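Side-chain contacts in putative cell surface hydrolase (Lactobacillus plantarum, PDB 3LP5), which is probably a cell-surface enzyme of the alpha/beta hydrolase superfamily, although its substrate and the reaction it carries out remain unestablished: residues Glu30-His35 with Leu232-Pro237; Ile223-Arg228 with Gln242-Arg247. All blocks are in the same frame, centred on the assembly; numbering follows the deposited sequence.

Interaction 1 (Glu30-His35 with Leu232-Pro237); sequences ETPKKH and LAETMP. With NA (sodium ion), chain C.
Thr31 lays its CG2 methyl across Leu232, crossing it at about a right angle, with CG2 3.9 Å from Leu232 CD1. The same methyl lies 3.7 Å from Glu234 OE2, so an apolar group separates the carboxylate from the polar side of Thr31. That division of labour follows from one torsion. With OG1 held between the backbone N and the carbonyl carbon (chi1 53°), the hydroxyl turns to the sodium ion and CG2 is left to meet the other loop. Thr31 thus chelates the metal twice, through OG1 at 2.3 Å and through its own carbonyl O at 2.5 Å. Lys33 O binds the sodium ion at 2.2 Å, and Gly28 O and a water bring the ligands to five oxygens. His35 N donates a hydrogen bond to that water, which ties the metal to the next part of the loop, while Thr31 OG1 also bonds to Leu27 O.

A second water spans the loops. It sits at the edge of the His35 ring, in its plane, 3.0 Å from His35 NE2, and gives a weak hydrogen bond of 2.9 Å to Glu234 OE2. Each partner is held elsewhere: His35 by a bond from ND1 to Glu60 O and by stacking on Phe62, Glu234 by a salt bridge from OE1 to Arg228. The extended Glu234 chain carries its carboxylate up to the Pro32 ring, but the closest approach there is too short to be trusted.

The ensemble is a sodium site at the C-terminal end of helix 17-30, in the loop between that helix and strand 37-42 of the alpha/beta hydrolase fold, lying against the loop that follows helix 217-231.

Interaction 2 (Ile223-Arg228 with Gln242-Arg247); sequences IVSLIR and QKNAQR
Helices 217-231 and 238-245 come closest in this contact at Leu226 and Asn244, whose CA atoms are 6.8 Å apart. They are the two successive C-terminal helices of an alpha/beta hydrolase fold, joined by a short loop, and beyond Asn244 the backbone Arg247 N bonds back to Asn244 O. The case illustrates how one buried amide can join two helices when each of its polar ends has a partner.

Asn244 directs its CB toward helix 217-231 and places its amide between Ser225 and Leu226. Asn244 ND2 donates to Ser225 OG over 2.8 Å in a nearly straight bond (167°), with the hydroxyl oxygen close to the amide plane. Ser225 meets it because OG is anti to the backbone N (chi1 -180°). The same ND2 also bonds to Gln229, one turn further along that helix. Leu226 crosses Asn244 obliquely, and its CD2 methyl packs 3.4 Å from Asn244 CG. That methyl also touches Arg247 CD, 4.1 Å away, while Leu226 and Arg247 both rest on Ile205 of the edge strand 201-206.

Replacing Asn244 with an alanine would probably leave Ser225, Gln229 and Arg247 each short of a hydrogen-bonding mate and open a gap beside the Leu226 methyl. Two groups on ND2 and one on OD1 together fix the amide's rotation. On the oxygen side, the extended Arg247 brings NE within 3.2 Å of Asn244 OD1, with OD1 in the guanidinium plane and NE on a lone pair in the carbonyl plane.

How the interactions relate
Helix 217-231 is common ground: interaction 2 packs against its side, and interaction 1 involves the loop that leaves it. Their centres lie 12 Å apart, and Arg228 connects them through its salt bridge to Glu234 (NH2 to OE1, 3.0 Å). Met236 adds a looser link by packing its CE near Ser225 O. Neither contact belongs to the deep core, yet their chemistry differs. In interaction 1 the sodium ion organises the 30-35 loop, while the two loops meet through the Thr31 methyl and a water between His35 and Glu234. Interaction 2 joins two helices by direct contacts, combining a directional amide network with a buried leucine beside edge strand 201-206.

Interaction 1 (Glu30-His35 with Leu232-Pro237)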
loop_
_atom_site.group_PDB
_atom_site.type_symbol
_atom_site.label_atom_id
_atom_site.label_comp_id
_atom_site.label_asym_id
_atom_site.label_seq_id
_atom_site.Cartn_x
_atom_site.Cartn_y
_atom_site.Cartn_z
ATOM N N GLU A 30 16.928 8.119 2.067
ATOM C CA GLU A 30 17.170 8.450 0.654
ATOM C C GLU A 30 16.441 9.723 0.179
ATOM O O GLU A 30 16.950 10.412 -0.679
ATOM C CB GLU A 30 16.857 7.280 -0.299
ATOM C CG GLU A 30 17.806 6.064 -0.177
ATOM C CD GLU A 30 19.236 6.381 -0.603
ATOM O OE1 GLU A 30 19.434 6.777 -1.779
ATOM O OE2 GLU A 30 20.168 6.237 0.223
ATOM N N THR A 31 15.276 10.035 0.720
ATOM C CA THR A 31 14.602 11.276 0.338
ATOM C C THR A 31 15.350 12.526 0.878
ATOM O O THR A 31 15.651 12.612 2.072
ATOM C CB THR A 31 13.146 11.306 0.840
ATOM O OG1 THR A 31 13.129 11.040 2.250
ATOM C CG2 THR A 31 12.279 10.276 0.096
ATOM N N PRO A 32 15.680 13.480 -0.010
ATOM C CA PRO A 32 16.399 14.686 0.394
ATOM C C PRO A 32 15.601 15.504 1.407
ATOM O O PRO A 32 16.173 16.024 2.321
ATOM C CB PRO A 32 16.578 15.462 -0.929
ATOM C CG PRO A 32 16.421 14.433 -2.023
ATOM C CD PRO A 32 15.355 13.483 -1.446
ATOM N N LYS A 33 14.295 15.604 1.226
ATOM C CA LYS A 33 13.387 16.255 2.154
ATOM C C LYS A 33 13.278 15.463 3.514
ATOM O O LYS A 33 13.282 14.215 3.522
ATOM C CB LYS A 33 12.016 16.202 1.455
ATOM C CG LYS A 33 11.065 17.366 1.615
ATOM C CD LYS A 33 11.075 18.251 0.330
ATOM C CE LYS A 33 12.290 19.256 0.303
ATOM N NZ LYS A 33 12.464 20.042 -0.992
ATOM N N LYS A 34 13.164 16.155 4.647
ATOM C CA LYS A 34 12.796 15.468 5.887
ATOM C C LYS A 34 11.277 15.237 5.838
ATOM O O LYS A 34 10.519 16.194 5.622
ATOM C CB LYS A 34 13.218 16.285 7.126
ATOM C CG LYS A 34 13.167 15.517 8.436
ATOM C CD LYS A 34 13.062 16.444 9.664
ATOM C CE LYS A 34 12.052 15.876 10.767
ATOM N NZ LYS A 34 10.518 15.863 10.476
ATOM N N HIS A 35 10.828 13.976 5.973
ATOM C CA HIS A 35 9.406 13.676 6.091
ATOM C C HIS A 35 9.137 13.253 7.533
ATOM O O HIS A 35 9.809 12.379 8.063
ATOM C CB HIS A 35 8.987 12.552 5.143
ATOM C CG HIS A 35 9.203 12.861 3.690
ATOM N ND1 HIS A 35 8.218 13.409 2.891
ATOM C CD2 HIS A 35 10.280 12.671 2.885
ATOM C CE1 HIS A 35 8.690 13.568 1.665
ATOM N NE2 HIS A 35 9.931 13.119 1.630
ATOM N N LEU A 232 5.979 8.991 -4.817
ATOM C CA LEU A 232 6.300 10.364 -4.410
ATOM C C LEU A 232 6.510 11.291 -5.605
ATOM O O LEU A 232 6.565 12.493 -5.432
ATOM C CB LEU A 232 7.551 10.394 -3.517
ATOM C CG LEU A 232 7.418 9.556 -2.237
ATOM C CD1 LEU A 232 8.707 9.595 -1.352
ATOM C CD2 LEU A 232 6.219 9.942 -1.406
ATOM N N ALA A 233 6.663 10.729 -6.805
ATOM C CA ALA A 233 6.910 11.511 -8.025
ATOM C C ALA A 233 8.091 12.496 -7.891
ATOM O O ALA A 233 8.051 13.628 -8.336
ATOM C CB ALA A 233 5.617 12.212 -8.518
ATOM N N GLU A 234 9.169 12.023 -7.287
ATOM C CA GLU A 234 10.364 12.816 -7.092
ATOM C C GLU A 234 11.161 12.805 -8.396
ATOM O O GLU A 234 11.122 11.828 -9.132
ATOM C CB GLU A 234 11.179 12.120 -6.022
ATOM C CG GLU A 234 12.041 12.993 -5.257
ATOM C CD GLU A 234 12.595 12.289 -4.017
ATOM O OE1 GLU A 234 13.748 12.582 -3.638
ATOM O OE2 GLU A 234 11.887 11.452 -3.433
ATOM N N THR A 235 11.870 13.884 -8.708
ATOM C CA THR A 235 12.697 13.883 -9.910
ATOM C C THR A 235 13.954 13.008 -9.617
ATOM O O THR A 235 14.584 13.183 -8.588
ATOM C CB THR A 235 13.022 15.329 -10.339
ATOM O OG1 THR A 235 13.398 16.041 -9.168
ATOM C CG2 THR A 235 11.777 16.045 -10.898
ATOM N N MET A 236 14.250 12.007 -10.467
ATOM C CA MET A 236 15.299 10.988 -10.153
ATOM C C MET A 236 16.465 11.218 -11.130
ATOM O O MET A 236 16.235 11.835 -12.174
ATOM C CB MET A 236 14.759 9.562 -10.354
ATOM C CG MET A 236 13.463 9.223 -9.548
ATOM S SD MET A 236 13.651 9.301 -7.777
ATOM C CE MET A 236 14.739 7.892 -7.531
ATOM N N PRO A 237 17.679 10.690 -10.829
ATOM C CA PRO A 237 18.761 10.787 -11.848
ATOM C C PRO A 237 18.359 10.020 -13.126
ATOM O O PRO A 237 17.565 9.044 -13.074
ATOM C CB PRO A 237 19.982 10.149 -11.150
ATOM C CG PRO A 237 19.679 10.197 -9.670
ATOM C CD PRO A 237 18.157 10.107 -9.561
HETATM NA NA NA C . 14.124 12.277 3.967
HETATM O O HOH W 1 10.615 12.921 -1.268
HETATM O O HOH W 2 12.810 11.989 5.908
#

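Interaction 2 (Ile223-Arg228 with Gln242-Arg247)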
loop_
_atom_site.group_PDB
_atom_site.type_symbol
_atom_site.label_atom_id
_atom_site.label_comp_id
_atom_site.label_asym_id
_atom_site.label_seq_id
_atom_site.Cartn_x
_atom_site.Cartn_y
_atom_site.Cartn_z
ATOM N N ILE A 223 12.923 -1.161 -4.343
ATOM C CA ILE A 223 11.602 -0.800 -3.924
ATOM C C ILE A 223 11.562 0.667 -3.472
ATOM O O ILE A 223 10.656 1.416 -3.883
ATOM C CB ILE A 223 11.066 -1.734 -2.840
ATOM C CG1 ILE A 223 10.809 -3.102 -3.482
ATOM C CG2 ILE A 223 9.739 -1.168 -2.243
ATOM C CD1 ILE A 223 10.352 -4.154 -2.513
ATOM N N VAL A 224 12.525 1.089 -2.650
ATOM C CA VAL A 224 12.594 2.521 -2.188
ATOM C C VAL A 224 12.802 3.418 -3.413
ATOM O O VAL A 224 12.183 4.477 -3.502
ATOM C CB VAL A 224 13.747 2.717 -1.162
ATOM C CG1 VAL A 224 14.086 4.223 -0.911
ATOM C CG2 VAL A 224 13.322 2.050 0.149
ATOM N N SER A 225 13.592 2.954 -4.400
ATOM C CA SER A 225 13.809 3.760 -5.575
ATOM C C SER A 225 12.433 3.969 -6.313
ATOM O O SER A 225 12.135 5.054 -6.764
ATOM C CB SER A 225 14.801 3.103 -6.520
ATOM O OG SER A 225 15.001 3.924 -7.676
ATOM N N LEU A 226 11.602 2.938 -6.362
ATOM C CA LEU A 226 10.332 3.001 -7.098
ATOM C C LEU A 226 9.314 3.825 -6.367
ATOM O O LEU A 226 8.451 4.482 -6.980
ATOM C CB LEU A 226 9.788 1.590 -7.354
ATOM C CG LEU A 226 10.663 0.736 -8.297
ATOM C CD1 LEU A 226 10.181 -0.695 -8.214
ATOM C CD2 LEU A 226 10.632 1.220 -9.760
ATOM N N ILE A 227 9.341 3.721 -5.043
ATOM C CA ILE A 227 8.402 4.481 -4.240
ATOM C C ILE A 227 8.706 5.945 -4.495
ATOM O O ILE A 227 7.790 6.737 -4.826
ATOM C CB ILE A 227 8.490 4.189 -2.721
ATOM C CG1 ILE A 227 7.942 2.808 -2.372
ATOM C CG2 ILE A 227 7.840 5.308 -1.902
ATOM C CD1 ILE A 227 8.365 2.334 -0.953
ATOM N N ARG A 228 9.979 6.290 -4.416
ATOM C CA ARG A 228 10.392 7.695 -4.739
ATOM C C ARG A 228 9.987 8.182 -6.157
ATOM O O ARG A 228 9.399 9.249 -6.313
ATOM C CB ARG A 228 11.871 7.866 -4.515
ATOM C CG ARG A 228 12.221 7.848 -3.043
ATOM C CD ARG A 228 13.742 7.943 -2.856
ATOM N NE ARG A 228 14.249 9.199 -3.427
ATOM C CZ ARG A 228 15.479 9.379 -3.884
ATOM N NH1 ARG A 228 16.375 8.404 -3.822
ATOM N NH2 ARG A 228 15.839 10.574 -4.341
ATOM N N GLN A 242 15.397 5.718 -16.004
ATOM C CA GLN A 242 15.306 4.863 -17.204
ATOM C C GLN A 242 15.275 3.381 -16.841
ATOM O O GLN A 242 14.473 2.645 -17.381
ATOM C CB GLN A 242 16.419 5.209 -18.211
ATOM C CG GLN A 242 16.137 6.606 -18.789
ATOM C CD GLN A 242 17.276 7.226 -19.624
ATOM O OE1 GLN A 242 18.461 6.963 -19.411
ATOM N NE2 GLN A 242 16.893 8.069 -20.570
ATOM N N LYS A 243 16.118 2.986 -15.882
ATOM C CA LYS A 243 16.207 1.640 -15.401
ATOM C C LYS A 243 14.905 1.224 -14.676
ATOM O O LYS A 243 14.452 0.081 -14.838
ATOM C CB LYS A 243 17.432 1.516 -14.469
ATOM C CG LYS A 243 17.626 0.159 -13.740
ATOM C CD LYS A 243 19.091 -0.011 -13.229
ATOM C CE LYS A 243 19.409 0.723 -11.890
ATOM N NZ LYS A 243 20.369 -0.065 -10.997
ATOM N N ASN A 244 14.336 2.106 -13.859
ATOM C CA ASN A 244 13.066 1.785 -13.153
ATOM C C ASN A 244 11.941 1.627 -14.167
ATOM O O ASN A 244 11.120 0.679 -14.061
ATOM C CB ASN A 244 12.706 2.851 -12.113
ATOM C CG ASN A 244 13.485 2.694 -10.799
ATOM O OD1 ASN A 244 14.067 1.663 -10.534
ATOM N ND2 ASN A 244 13.471 3.732 -9.973
ATOM N N ALA A 245 11.941 2.515 -15.175
ATOM C CA ALA A 245 11.006 2.460 -16.323
ATOM C C ALA A 245 11.002 1.080 -16.982
ATOM O O ALA A 245 9.954 0.577 -17.379
ATOM C CB ALA A 245 11.332 3.562 -17.394
ATOM N N GLN A 246 12.157 0.432 -17.019
ATOM C CA GLN A 246 12.256 -0.843 -17.682
ATOM C C GLN A 246 11.802 -1.994 -16.804
ATOM O O GLN A 246 11.653 -3.117 -17.325
ATOM C CB GLN A 246 13.676 -1.111 -18.155
ATOM C CG GLN A 246 14.167 -0.204 -19.271
ATOM C CD GLN A 246 15.649 -0.459 -19.506
ATOM O OE1 GLN A 246 16.429 -0.582 -18.549
ATOM N NE2 GLN A 246 16.039 -0.588 -20.779
ATOM N N ARG A 247 11.565 -1.723 -15.516
ATOM C CA ARG A 247 10.893 -2.679 -14.616
ATOM C C ARG A 247 9.354 -2.782 -14.815
ATOM O O ARG A 247 8.725 -3.768 -14.383
ATOM C CB ARG A 247 11.156 -2.314 -13.161
ATOM C CG ARG A 247 12.624 -2.339 -12.777
ATOM C CD ARG A 247 12.796 -1.957 -11.290
ATOM N NE ARG A 247 14.155 -1.449 -11.024
ATOM C CZ ARG A 247 15.258 -2.198 -11.014
ATOM N NH1 ARG A 247 15.224 -3.513 -11.262
ATOM N NH2 ARG A 247 16.423 -1.624 -10.776
#